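Long-range contacts in 4-hydroxy-tetrahydrodipicolinate synthase (Aquifex aeolicus, PDB 2EHH), which probably catalyses the condensation of pyruvate with aspartate beta-semialdehyde to 4-hydroxy-tetrahydrodipicolinate, a step of lysine biosynthesis: residues 83-88 / 118-123; 165-170 / 192-197; 31-36 / 210-215. All coordinates share one frame; numbering follows the deposited sequence.

The three contacts sample the outer layer of one TIM barrel. Interaction 1 and interaction 3 lie on opposite sides of the chain's centre, their own centres about 31 Å apart, while interaction 2 is about 28 Å from the first and 22 Å from the third, centre to centre. Along the sequence, 31-36 / 210-215 closes a loop holding both others. None of the three includes a residue of the predicted active site. Side chain to side chain, Met194 of interaction 2 is about 8 Å from Lys161, the predicted Schiff-base lysine, Thr35 of interaction 3 about 9 Å from Ile203, predicted to bind pyruvate, and Thr88 of interaction 1 about 11 Å from Tyr132.

Interaction 1: residues 83-88 / 118-123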
ATOM      1  N   GLU A  83      29.644 -10.395  -5.473  1.00 21.92           N
ATOM      2  CA  GLU A  83      30.166  -9.517  -4.438  1.00 22.68           C
ATOM      3  C   GLU A  83      29.827 -10.023  -3.033  1.00 21.42           C
ATOM      4  O   GLU A  83      30.677 -10.018  -2.139  1.00 20.24           O
ATOM      5  CB  GLU A  83      29.602  -8.111  -4.654  1.00 27.35           C
ATOM      6  CG  GLU A  83      29.738  -7.165  -3.478  1.00 33.56           C
ATOM      7  CD  GLU A  83      29.147  -5.796  -3.774  1.00 36.92           C
ATOM      8  OE1 GLU A  83      29.841  -4.957  -4.391  1.00 37.71           O
ATOM      9  OE2 GLU A  83      27.976  -5.565  -3.403  1.00 40.13           O
ATOM     10  N   ALA A  84      28.585 -10.458  -2.838  1.00 18.88           N
ATOM     11  CA  ALA A  84      28.165 -10.965  -1.535  1.00 18.85           C
ATOM     12  C   ALA A  84      28.969 -12.213  -1.159  1.00 18.57           C
ATOM     13  O   ALA A  84      29.271 -12.432   0.015  1.00 20.33           O
ATOM     14  CB  ALA A  84      26.665 -11.286  -1.547  1.00 16.60           C
ATOM     15  N   VAL A  85      29.301 -13.038  -2.149  1.00 17.14           N
ATOM     16  CA  VAL A  85      30.079 -14.240  -1.875  1.00 18.59           C
ATOM     17  C   VAL A  85      31.465 -13.846  -1.367  1.00 20.45           C
ATOM     18  O   VAL A  85      31.927 -14.350  -0.341  1.00 19.01           O
ATOM     19  CB  VAL A  85      30.251 -15.116  -3.136  1.00 18.47           C
ATOM     20  CG1 VAL A  85      31.260 -16.227  -2.867  1.00 19.39           C
ATOM     21  CG2 VAL A  85      28.913 -15.726  -3.529  1.00 20.19           C
ATOM     22  N   HIS A  86      32.123 -12.940  -2.083  1.00 21.68           N
ATOM     23  CA  HIS A  86      33.456 -12.502  -1.687  1.00 23.69           C
ATOM     24  C   HIS A  86      33.506 -11.898  -0.290  1.00 21.82           C
ATOM     25  O   HIS A  86      34.373 -12.247   0.506  1.00 22.25           O
ATOM     26  CB  HIS A  86      34.020 -11.504  -2.702  1.00 27.13           C
ATOM     27  CG  HIS A  86      34.584 -12.151  -3.929  1.00 32.64           C
ATOM     28  ND1 HIS A  86      35.469 -11.508  -4.772  1.00 35.37           N
ATOM     29  CD2 HIS A  86      34.396 -13.384  -4.458  1.00 34.58           C
ATOM     30  CE1 HIS A  86      35.801 -12.316  -5.762  1.00 35.02           C
ATOM     31  NE2 HIS A  86      35.163 -13.463  -5.595  1.00 36.01           N
ATOM     32  N   LEU A  87      32.575 -11.002   0.015  1.00 20.60           N
ATOM     33  CA  LEU A  87      32.555 -10.370   1.327  1.00 20.64           C
ATOM     34  C   LEU A  87      32.230 -11.378   2.426  1.00 18.73           C
ATOM     35  O   LEU A  87      32.763 -11.300   3.529  1.00 18.20           O
ATOM     36  CB  LEU A  87      31.542  -9.221   1.348  1.00 22.72           C
ATOM     37  CG  LEU A  87      31.592  -8.307   2.574  1.00 24.79           C
ATOM     38  CD1 LEU A  87      33.019  -7.826   2.810  1.00 25.55           C
ATOM     39  CD2 LEU A  87      30.658  -7.122   2.364  1.00 26.45           C
ATOM     40  N   THR A  88      31.353 -12.329   2.124  1.00 18.49           N
ATOM     41  CA  THR A  88      30.993 -13.335   3.110  1.00 17.87           C
ATOM     42  C   THR A  88      32.203 -14.249   3.334  1.00 18.80           C
ATOM     43  O   THR A  88      32.455 -14.702   4.452  1.00 16.30           O
ATOM     44  CB  THR A  88      29.777 -14.154   2.643  1.00 17.91           C
ATOM     45  OG1 THR A  88      28.665 -13.271   2.435  1.00 16.03           O
ATOM     46  CG2 THR A  88      29.390 -15.180   3.693  1.00 16.48           C
ATOM     47  N   PHE A 118      21.044 -16.667  -2.181  1.00 13.51           N
ATOM     48  CA  PHE A 118      21.388 -17.187  -0.868  1.00 15.82           C
ATOM     49  C   PHE A 118      22.028 -18.564  -0.928  1.00 16.54           C
ATOM     50  O   PHE A 118      22.926 -18.869  -0.144  1.00 16.27           O
ATOM     51  CB  PHE A 118      20.144 -17.210   0.020  1.00 13.24           C
ATOM     52  CG  PHE A 118      19.721 -15.846   0.493  1.00 13.88           C
ATOM     53  CD1 PHE A 118      20.389 -15.222   1.544  1.00 13.84           C
ATOM     54  CD2 PHE A 118      18.682 -15.168  -0.135  1.00 13.00           C
ATOM     55  CE1 PHE A 118      20.032 -13.936   1.963  1.00 14.24           C
ATOM     56  CE2 PHE A 118      18.314 -13.883   0.274  1.00 13.66           C
ATOM     57  CZ  PHE A 118      18.992 -13.267   1.325  1.00 14.05           C
ATOM     58  N   LYS A 119      21.572 -19.390  -1.861  1.00 17.75           N
ATOM     59  CA  LYS A 119      22.124 -20.731  -2.012  1.00 19.46           C
ATOM     60  C   LYS A 119      23.594 -20.618  -2.417  1.00 19.70           C
ATOM     61  O   LYS A 119      24.464 -21.273  -1.840  1.00 20.49           O
ATOM     62  CB  LYS A 119      21.347 -21.501  -3.079  1.00 20.22           C
ATOM     63  CG  LYS A 119      21.711 -22.974  -3.189  1.00 26.21           C
ATOM     64  CD  LYS A 119      21.014 -23.610  -4.385  1.00 30.35           C
ATOM     65  CE  LYS A 119      21.063 -25.132  -4.328  1.00 35.18           C
ATOM     66  NZ  LYS A 119      22.454 -25.661  -4.274  1.00 37.40           N
ATOM     67  N   THR A 120      23.864 -19.773  -3.407  1.00 19.05           N
ATOM     68  CA  THR A 120      25.228 -19.574  -3.891  1.00 18.85           C
ATOM     69  C   THR A 120      26.168 -19.144  -2.773  1.00 18.21           C
ATOM     70  O   THR A 120      27.245 -19.720  -2.598  1.00 18.90           O
ATOM     71  CB  THR A 120      25.255 -18.537  -5.036  1.00 17.66           C
ATOM     72  OG1 THR A 120      24.496 -19.044  -6.139  1.00 16.61           O
ATOM     73  CG2 THR A 120      26.692 -18.268  -5.500  1.00 18.62           C
ATOM     74  N   VAL A 121      25.762 -18.136  -2.010  1.00 18.17           N
ATOM     75  CA  VAL A 121      26.578 -17.650  -0.904  1.00 18.02           C
ATOM     76  C   VAL A 121      26.773 -18.727   0.168  1.00 19.14           C
ATOM     77  O   VAL A 121      27.895 -18.979   0.604  1.00 20.18           O
ATOM     78  CB  VAL A 121      25.942 -16.403  -0.244  1.00 18.32           C
ATOM     79  CG1 VAL A 121      26.729 -16.009   1.001  1.00 16.88           C
ATOM     80  CG2 VAL A 121      25.917 -15.247  -1.232  1.00 18.73           C
ATOM     81  N   ALA A 122      25.681 -19.366   0.581  1.00 19.41           N
ATOM     82  CA  ALA A 122      25.737 -20.403   1.615  1.00 20.66           C
ATOM     83  C   ALA A 122      26.608 -21.606   1.251  1.00 21.79           C
ATOM     84  O   ALA A 122      27.368 -22.105   2.087  1.00 21.10           O
ATOM     85  CB  ALA A 122      24.315 -20.880   1.957  1.00 21.01           C
ATOM     86  N   GLN A 123      26.494 -22.084   0.016  1.00 22.23           N
ATOM     87  CA  GLN A 123      27.281 -23.235  -0.412  1.00 24.81           C
ATOM     88  C   GLN A 123      28.744 -22.874  -0.637  1.00 25.20           C
ATOM     89  O   GLN A 123      29.616 -23.742  -0.603  1.00 25.27           O
ATOM     90  CB  GLN A 123      26.699 -23.842  -1.692  1.00 26.91           C
ATOM     91  CG  GLN A 123      25.279 -24.371  -1.529  1.00 29.87           C
ATOM     92  CD  GLN A 123      24.851 -25.255  -2.680  1.00 31.50           C
ATOM     93  OE1 GLN A 123      25.030 -24.903  -3.847  1.00 33.43           O
ATOM     94  NE2 GLN A 123      24.273 -26.407  -2.360  1.00 33.20           N
TER
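Val121 sends its two methyls to different neighbours on the facing helix, a compact example of how one branched side chain can seat a helix pair. CG1, anti to the backbone N (chi1 174°), meets Thr88, with 3.6 Å between Val121 CG1 and Thr88 OG1. Val121 CG2 lies 3.8 Å from Val85 CG2 and 4.0 Å from Ala84 CB, the two valines sliding past each other in opposite directions. These methyl contacts form the close-packed inner part of the interface, where Ala84, Thr88 and Val121 are buried. Thr88 can turn its hydroxyl into this apolar setting because OG1 is satisfied: it donates to Ala84 O (2.6 Å between Thr88 OG1 and Ala84 O) and is also bonded to Thr76 OG1. Ala84 O is thereby gripped twice, since Thr88 N and Thr88 OG1 reach it from opposite faces of its carbonyl plane.

The outer part is slighter. There, Val85 CG2 touches Thr120 CG2 at 3.9 Å, both residues being partly exposed, and the two side chains cross at about a right angle. Thr120 OG1 is occupied by Glu116 O of its own helix, and Leu268 of the second subunit packs on this residue.

The axes of the two short helical segments are 9.2 Å apart at closest approach, with a crossing angle of -27°. Helices 81-93 and 111-124 follow the consecutive parallel strands 71-75 and 98-102, and they pack side by side as expected in the outer helical layer of a TIM barrel.

Interaction 2: residues 165-170 / 192-197; sequences PNMDRI and LPMMAL
Pro193, Met194 and Leu197 meet Met167 and Ile170 in a buried contact made by apolar side chains, an instance of how flexible thioethers can fill the seam between two short helical segments. At Pro193, the ring's CB lies 4.1 Å from Met167 SD.

Met194 touches both Met167 and Ile170. Its chain is extended beyond CG, and it crosses the two at about a right angle to each. Met194 CG comes against the sulfur and terminal methyl of Met167, 3.9 Å from Met167 SD. One atom further on, Met194 SD rests on the outer branch of Ile170, with 3.8 Å to Ile170 CD1. The two terminal methyls then meet, Met194 CE standing 3.7 Å from Met167 CE. Met167 answers this straight chain with a folded one: its chi2 of -59° bends SD back, and a further bend at chi3 places CE beside Met194.

Leu197 closes the series. Its CD1 touches the base of Met167, with Leu197 CD1 4.0 Å from Met167 CB and 3.9 Å from Met167 O, while Leu197 CB has a looser approach to Ile170 CG2.

Next to this patch lies a polar one. Asn166, at the N-cap of helix 167-177, accepts weak bonds from Asp168 N and Arg169 N through OD1. In the third subunit, another Met167 packs on this one, and Ser189 bonds to Asp168, so the contact borders a subunit interface.

Helices 167-177 and 191-196 follow the sixth and seventh barrel strands. Their link here rests on shape and dispersion, with no directional bond between the two segments and two polarisable thioether sulfurs among the touching atoms.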
ATOM      1  N   PRO A 165       6.079  -5.809   9.779  1.00 16.21           N
ATOM      2  CA  PRO A 165       5.012  -5.602  10.763  1.00 17.15           C
ATOM      3  C   PRO A 165       3.974  -6.729  10.707  1.00 15.93           C
ATOM      4  O   PRO A 165       2.991  -6.714  11.441  1.00 17.28           O
ATOM      5  CB  PRO A 165       4.420  -4.265  10.338  1.00 17.82           C
ATOM      6  CG  PRO A 165       4.487  -4.366   8.844  1.00 18.46           C
ATOM      7  CD  PRO A 165       5.892  -4.925   8.613  1.00 18.36           C
ATOM      8  N   ASN A 166       4.208  -7.707   9.840  1.00 15.34           N
ATOM      9  CA  ASN A 166       3.280  -8.819   9.669  1.00 14.43           C
ATOM     10  C   ASN A 166       3.555  -9.998  10.610  1.00 13.40           C
ATOM     11  O   ASN A 166       4.374 -10.864  10.306  1.00 12.46           O
ATOM     12  CB  ASN A 166       3.328  -9.293   8.213  1.00 15.85           C
ATOM     13  CG  ASN A 166       2.305 -10.374   7.915  1.00 18.48           C
ATOM     14  OD1 ASN A 166       1.558 -10.792   8.793  1.00 19.00           O
ATOM     15  ND2 ASN A 166       2.273 -10.832   6.670  1.00 19.72           N
ATOM     16  N   MET A 167       2.860 -10.039  11.748  1.00 13.38           N
ATOM     17  CA  MET A 167       3.060 -11.129  12.706  1.00 13.69           C
ATOM     18  C   MET A 167       2.708 -12.472  12.084  1.00 13.64           C
ATOM     19  O   MET A 167       3.266 -13.504  12.454  1.00 14.64           O
ATOM     20  CB  MET A 167       2.211 -10.913  13.965  1.00 13.00           C
ATOM     21  CG  MET A 167       2.580  -9.664  14.754  1.00 15.75           C
ATOM     22  SD  MET A 167       4.300  -9.655  15.325  1.00 14.32           S
ATOM     23  CE  MET A 167       5.088  -8.697  14.001  1.00 17.22           C
ATOM     24  N   ASP A 168       1.776 -12.459  11.140  1.00 14.74           N
ATOM     25  CA  ASP A 168       1.367 -13.685  10.469  1.00 17.48           C
ATOM     26  C   ASP A 168       2.538 -14.326   9.736  1.00 17.25           C
ATOM     27  O   ASP A 168       2.617 -15.549   9.622  1.00 16.57           O
ATOM     28  CB  ASP A 168       0.259 -13.390   9.473  1.00 23.89           C
ATOM     29  CG  ASP A 168      -0.972 -14.201   9.734  1.00 31.97           C
ATOM     30  OD1 ASP A 168      -0.886 -15.453   9.673  1.00 35.26           O
ATOM     31  OD2 ASP A 168      -2.023 -13.582  10.003  1.00 35.40           O
ATOM     32  N   ARG A 169       3.435 -13.497   9.215  1.00 15.02           N
ATOM     33  CA  ARG A 169       4.601 -14.017   8.511  1.00 13.97           C
ATOM     34  C   ARG A 169       5.502 -14.707   9.535  1.00 11.70           C
ATOM     35  O   ARG A 169       6.068 -15.764   9.265  1.00 12.59           O
ATOM     36  CB  ARG A 169       5.355 -12.880   7.816  1.00 14.06           C
ATOM     37  CG  ARG A 169       6.665 -13.307   7.165  1.00 13.56           C
ATOM     38  CD  ARG A 169       7.371 -12.110   6.545  1.00 13.18           C
ATOM     39  NE  ARG A 169       8.758 -12.411   6.210  1.00 12.96           N
ATOM     40  CZ  ARG A 169       9.151 -13.035   5.105  1.00 15.26           C
ATOM     41  NH1 ARG A 169       8.259 -13.430   4.202  1.00 13.63           N
ATOM     42  NH2 ARG A 169      10.448 -13.265   4.905  1.00 13.85           N
ATOM     43  N   ILE A 170       5.625 -14.112  10.715  1.00 11.70           N
ATOM     44  CA  ILE A 170       6.444 -14.704  11.763  1.00 12.65           C
ATOM     45  C   ILE A 170       5.855 -16.077  12.130  1.00 13.36           C
ATOM     46  O   ILE A 170       6.584 -17.064  12.266  1.00 12.70           O
ATOM     47  CB  ILE A 170       6.487 -13.799  13.024  1.00 14.56           C
ATOM     48  CG1 ILE A 170       7.013 -12.405  12.651  1.00 13.79           C
ATOM     49  CG2 ILE A 170       7.358 -14.432  14.098  1.00 10.94           C
ATOM     50  CD1 ILE A 170       8.368 -12.404  11.937  1.00 13.41           C
ATOM     51  N   LEU A 192       8.651  -7.820  21.536  1.00 13.36           N
ATOM     52  CA  LEU A 192       7.769  -8.516  22.472  1.00 13.31           C
ATOM     53  C   LEU A 192       6.759  -9.420  21.761  1.00 13.23           C
ATOM     54  O   LEU A 192       6.724 -10.627  22.005  1.00 12.29           O
ATOM     55  CB  LEU A 192       7.056  -7.507  23.383  1.00 13.01           C
ATOM     56  CG  LEU A 192       6.246  -8.087  24.551  1.00 16.45           C
ATOM     57  CD1 LEU A 192       6.083  -7.026  25.637  1.00 15.89           C
ATOM     58  CD2 LEU A 192       4.890  -8.581  24.054  1.00 11.51           C
ATOM     59  N   PRO A 193       5.926  -8.856  20.866  1.00 13.01           N
ATOM     60  CA  PRO A 193       4.964  -9.736  20.189  1.00 12.56           C
ATOM     61  C   PRO A 193       5.621 -10.844  19.359  1.00 12.75           C
ATOM     62  O   PRO A 193       5.109 -11.958  19.286  1.00 12.02           O
ATOM     63  CB  PRO A 193       4.124  -8.765  19.347  1.00 12.76           C
ATOM     64  CG  PRO A 193       5.059  -7.582  19.120  1.00 12.49           C
ATOM     65  CD  PRO A 193       5.739  -7.449  20.467  1.00 13.28           C
ATOM     66  N   MET A 194       6.758 -10.555  18.735  1.00 12.52           N
ATOM     67  CA  MET A 194       7.425 -11.578  17.939  1.00 10.32           C
ATOM     68  C   MET A 194       7.970 -12.698  18.826  1.00 12.02           C
ATOM     69  O   MET A 194       7.909 -13.873  18.461  1.00 12.53           O
ATOM     70  CB  MET A 194       8.570 -10.979  17.121  1.00 10.28           C
ATOM     71  CG  MET A 194       8.115 -10.246  15.876  1.00 13.06           C
ATOM     72  SD  MET A 194       9.461 -10.087  14.697  1.00 14.27           S
ATOM     73  CE  MET A 194       8.748  -8.820  13.565  1.00 12.80           C
ATOM     74  N   MET A 195       8.509 -12.343  19.987  1.00 11.07           N
ATOM     75  CA  MET A 195       9.038 -13.372  20.874  1.00 12.63           C
ATOM     76  C   MET A 195       7.907 -14.177  21.516  1.00 12.75           C
ATOM     77  O   MET A 195       8.068 -15.359  21.820  1.00 12.92           O
ATOM     78  CB  MET A 195       9.964 -12.751  21.920  1.00 12.56           C
ATOM     79  CG  MET A 195      11.289 -12.303  21.305  1.00 15.48           C
ATOM     80  SD  MET A 195      12.493 -11.667  22.477  1.00 19.22           S
ATOM     81  CE  MET A 195      13.142 -13.225  23.146  1.00 16.87           C
ATOM     82  N   ALA A 196       6.752 -13.547  21.697  1.00 12.55           N
ATOM     83  CA  ALA A 196       5.611 -14.259  22.266  1.00 12.61           C
ATOM     84  C   ALA A 196       5.216 -15.366  21.283  1.00 13.16           C
ATOM     85  O   ALA A 196       4.664 -16.393  21.674  1.00 14.44           O
ATOM     86  CB  ALA A 196       4.446 -13.297  22.489  1.00 12.19           C
ATOM     87  N   LEU A 197       5.525 -15.151  20.003  1.00 12.71           N
ATOM     88  CA  LEU A 197       5.224 -16.121  18.953  1.00 12.20           C
ATOM     89  C   LEU A 197       6.347 -17.123  18.695  1.00 12.43           C
ATOM     90  O   LEU A 197       6.184 -18.052  17.902  1.00 13.98           O
ATOM     91  CB  LEU A 197       4.891 -15.395  17.644  1.00 11.47           C
ATOM     92  CG  LEU A 197       3.487 -14.796  17.518  1.00 12.53           C
ATOM     93  CD1 LEU A 197       3.439 -13.826  16.339  1.00 13.06           C
ATOM     94  CD2 LEU A 197       2.478 -15.919  17.326  1.00 13.55           C
TER

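Interaction 3: residues 31-36 / 210-215; sequences VDNGTD and MPREVK
Lys215 reaches over Gly34 to Asp36, and its path shows how one long side chain can use its alkyl part and its charge on different partners. CB points toward the facing loop. CG, anti to the backbone N (chi1 175°), begins the approach to Gly34, and a bend at chi2 (58°) places Lys215 CD 3.6 Å from Gly34 O. CE stays beside the same oxygen, with 3.7 Å between Lys215 CE and Gly34 O. NZ then forms a salt bridge with Asp36: the stronger bond, from Lys215 NZ, is 2.8 Å to Asp36 OD2, on the syn lone pair, and a weak second one goes to Asp36 OD1. Asp36 OD2 also accepts from Ser5 N, on the first barrel strand. At the positive phi of Gly34 (83°) a CB would be pressed against Asn33 O, besides lying beside Lys215 CG.

Around this core, the start of helix 211-223 is met by other loop residues. Asn33 CB packs on Pro211 CB at 3.7 Å, while Asn33 OD1 sits 3.3 Å from Arg212 CG and in plane at the edge of the guanidinium, without bonding to it; Asn33 ND2 bonds to Phe29 O. Thr35 OG1 donates to a water 2.9 Å away, and that water donates to Pro211 O, which also accepts from Lys215 N.

An alanine in place of Lys215 would probably leave the Asp36 carboxylate without its cationic mate and Gly34 O without its alkyl neighbour.

The loop leads into strand 37-40, whereas helix 211-223 follows the eighth strand, so the contact spans the closure of the barrel. The pairing of a buried lysine with a carboxylate held by a backbone N-H implies that charge neutralisation probably helps join the two parts.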
ATOM      1  N   VAL A  31      30.284  -5.113  25.556  1.00 21.38           N
ATOM      2  CA  VAL A  31      30.803  -6.254  26.297  1.00 20.96           C
ATOM      3  C   VAL A  31      30.421  -6.111  27.772  1.00 22.07           C
ATOM      4  O   VAL A  31      29.958  -7.062  28.394  1.00 21.11           O
ATOM      5  CB  VAL A  31      32.347  -6.361  26.183  1.00 20.79           C
ATOM      6  CG1 VAL A  31      32.875  -7.393  27.179  1.00 22.99           C
ATOM      7  CG2 VAL A  31      32.737  -6.768  24.771  1.00 21.67           C
ATOM      8  N   ASP A  32      30.594  -4.924  28.339  1.00 23.88           N
ATOM      9  CA  ASP A  32      30.260  -4.771  29.747  1.00 27.46           C
ATOM     10  C   ASP A  32      28.820  -4.368  30.048  1.00 27.04           C
ATOM     11  O   ASP A  32      28.492  -4.054  31.187  1.00 27.53           O
ATOM     12  CB  ASP A  32      31.250  -3.818  30.431  1.00 31.20           C
ATOM     13  CG  ASP A  32      31.329  -2.468  29.760  1.00 34.96           C
ATOM     14  OD1 ASP A  32      32.368  -1.787  29.931  1.00 34.27           O
ATOM     15  OD2 ASP A  32      30.358  -2.084  29.076  1.00 38.01           O
ATOM     16  N   ASN A  33      27.956  -4.392  29.038  1.00 26.13           N
ATOM     17  CA  ASN A  33      26.557  -4.053  29.264  1.00 26.73           C
ATOM     18  C   ASN A  33      25.597  -5.195  28.947  1.00 27.25           C
ATOM     19  O   ASN A  33      24.393  -4.982  28.802  1.00 28.67           O
ATOM     20  CB  ASN A  33      26.170  -2.794  28.487  1.00 26.37           C
ATOM     21  CG  ASN A  33      26.507  -1.527  29.245  1.00 28.43           C
ATOM     22  OD1 ASN A  33      25.996  -1.295  30.344  1.00 26.69           O
ATOM     23  ND2 ASN A  33      27.376  -0.705  28.671  1.00 28.07           N
ATOM     24  N   GLY A  34      26.137  -6.406  28.831  1.00 26.63           N
ATOM     25  CA  GLY A  34      25.305  -7.572  28.586  1.00 26.72           C
ATOM     26  C   GLY A  34      24.853  -7.921  27.180  1.00 25.51           C
ATOM     27  O   GLY A  34      24.142  -8.910  27.002  1.00 27.69           O
ATOM     28  N   THR A  35      25.246  -7.143  26.178  1.00 22.96           N
ATOM     29  CA  THR A  35      24.830  -7.441  24.810  1.00 21.21           C
ATOM     30  C   THR A  35      25.392  -8.799  24.376  1.00 20.64           C
ATOM     31  O   THR A  35      26.557  -9.108  24.621  1.00 19.71           O
ATOM     32  CB  THR A  35      25.290  -6.328  23.847  1.00 19.97           C
ATOM     33  OG1 THR A  35      24.817  -5.065  24.335  1.00 17.70           O
ATOM     34  CG2 THR A  35      24.720  -6.553  22.450  1.00 19.28           C
ATOM     35  N   ASP A  36      24.555  -9.613  23.739  1.00 19.95           N
ATOM     36  CA  ASP A  36      24.966 -10.945  23.310  1.00 19.80           C
ATOM     37  C   ASP A  36      25.818 -10.967  22.047  1.00 21.11           C
ATOM     38  O   ASP A  36      26.717 -11.800  21.909  1.00 20.14           O
ATOM     39  CB  ASP A  36      23.734 -11.829  23.118  1.00 20.94           C
ATOM     40  CG  ASP A  36      22.964 -12.033  24.405  1.00 23.80           C
ATOM     41  OD1 ASP A  36      23.538 -12.615  25.351  1.00 20.25           O
ATOM     42  OD2 ASP A  36      21.791 -11.609  24.480  1.00 24.58           O
ATOM     43  N   MET A 210      20.628   1.988  25.064  1.00 18.64           N
ATOM     44  CA  MET A 210      20.143   1.438  26.325  1.00 19.18           C
ATOM     45  C   MET A 210      20.247  -0.085  26.284  1.00 18.64           C
ATOM     46  O   MET A 210      19.245  -0.795  26.341  1.00 19.01           O
ATOM     47  CB  MET A 210      18.697   1.881  26.597  1.00 20.80           C
ATOM     48  CG  MET A 210      18.583   3.342  27.028  1.00 22.12           C
ATOM     49  SD  MET A 210      16.922   3.851  27.518  1.00 25.02           S
ATOM     50  CE  MET A 210      16.848   3.254  29.204  1.00 23.79           C
ATOM     51  N   PRO A 211      21.483  -0.604  26.190  1.00 18.81           N
ATOM     52  CA  PRO A 211      21.817  -2.033  26.131  1.00 18.52           C
ATOM     53  C   PRO A 211      21.231  -2.866  27.267  1.00 17.52           C
ATOM     54  O   PRO A 211      20.658  -3.936  27.043  1.00 16.31           O
ATOM     55  CB  PRO A 211      23.349  -2.041  26.188  1.00 17.20           C
ATOM     56  CG  PRO A 211      23.735  -0.697  25.679  1.00 20.61           C
ATOM     57  CD  PRO A 211      22.708   0.211  26.279  1.00 20.02           C
ATOM     58  N   ARG A 212      21.397  -2.372  28.489  1.00 18.26           N
ATOM     59  CA  ARG A 212      20.926  -3.076  29.678  1.00 20.17           C
ATOM     60  C   ARG A 212      19.420  -3.296  29.683  1.00 19.42           C
ATOM     61  O   ARG A 212      18.949  -4.411  29.914  1.00 19.66           O
ATOM     62  CB  ARG A 212      21.342  -2.311  30.938  1.00 21.60           C
ATOM     63  CG  ARG A 212      22.847  -2.122  31.072  1.00 28.44           C
ATOM     64  CD  ARG A 212      23.192  -1.245  32.264  1.00 33.09           C
ATOM     65  NE  ARG A 212      22.887  -1.896  33.534  1.00 38.91           N
ATOM     66  CZ  ARG A 212      23.724  -2.696  34.191  1.00 41.59           C
ATOM     67  NH1 ARG A 212      24.933  -2.949  33.702  1.00 41.16           N
ATOM     68  NH2 ARG A 212      23.350  -3.241  35.343  1.00 42.45           N
ATOM     69  N   GLU A 213      18.670  -2.232  29.421  1.00 18.98           N
ATOM     70  CA  GLU A 213      17.216  -2.313  29.413  1.00 20.51           C
ATOM     71  C   GLU A 213      16.701  -3.269  28.345  1.00 18.74           C
ATOM     72  O   GLU A 213      15.846  -4.113  28.617  1.00 18.95           O
ATOM     73  CB  GLU A 213      16.606  -0.927  29.187  1.00 22.27           C
ATOM     74  CG  GLU A 213      16.865   0.090  30.295  1.00 24.69           C
ATOM     75  CD  GLU A 213      18.325   0.485  30.428  1.00 25.83           C
ATOM     76  OE1 GLU A 213      19.072   0.417  29.426  1.00 25.32           O
ATOM     77  OE2 GLU A 213      18.722   0.887  31.541  1.00 27.70           O
ATOM     78  N   VAL A 214      17.214  -3.135  27.128  1.00 19.00           N
ATOM     79  CA  VAL A 214      16.775  -4.009  26.049  1.00 18.97           C
ATOM     80  C   VAL A 214      17.084  -5.450  26.418  1.00 18.66           C
ATOM     81  O   VAL A 214      16.270  -6.347  26.212  1.00 18.49           O
ATOM     82  CB  VAL A 214      17.472  -3.660  24.717  1.00 18.90           C
ATOM     83  CG1 VAL A 214      17.102  -4.687  23.660  1.00 18.23           C
ATOM     84  CG2 VAL A 214      17.059  -2.264  24.263  1.00 18.41           C
ATOM     85  N   LYS A 215      18.272  -5.665  26.973  1.00 20.04           N
ATOM     86  CA  LYS A 215      18.679  -7.000  27.380  1.00 20.36           C
ATOM     87  C   LYS A 215      17.650  -7.563  28.355  1.00 19.32           C
ATOM     88  O   LYS A 215      17.253  -8.723  28.248  1.00 18.72           O
ATOM     89  CB  LYS A 215      20.060  -6.951  28.044  1.00 22.67           C
ATOM     90  CG  LYS A 215      20.529  -8.283  28.623  1.00 24.26           C
ATOM     91  CD  LYS A 215      20.568  -9.371  27.565  1.00 26.25           C
ATOM     92  CE  LYS A 215      21.078 -10.681  28.148  1.00 29.39           C
ATOM     93  NZ  LYS A 215      21.067 -11.768  27.134  1.00 30.12           N
TER
HETATM   94  O   HOH W   1      21.983  -5.377  24.986  1.00 18.16           O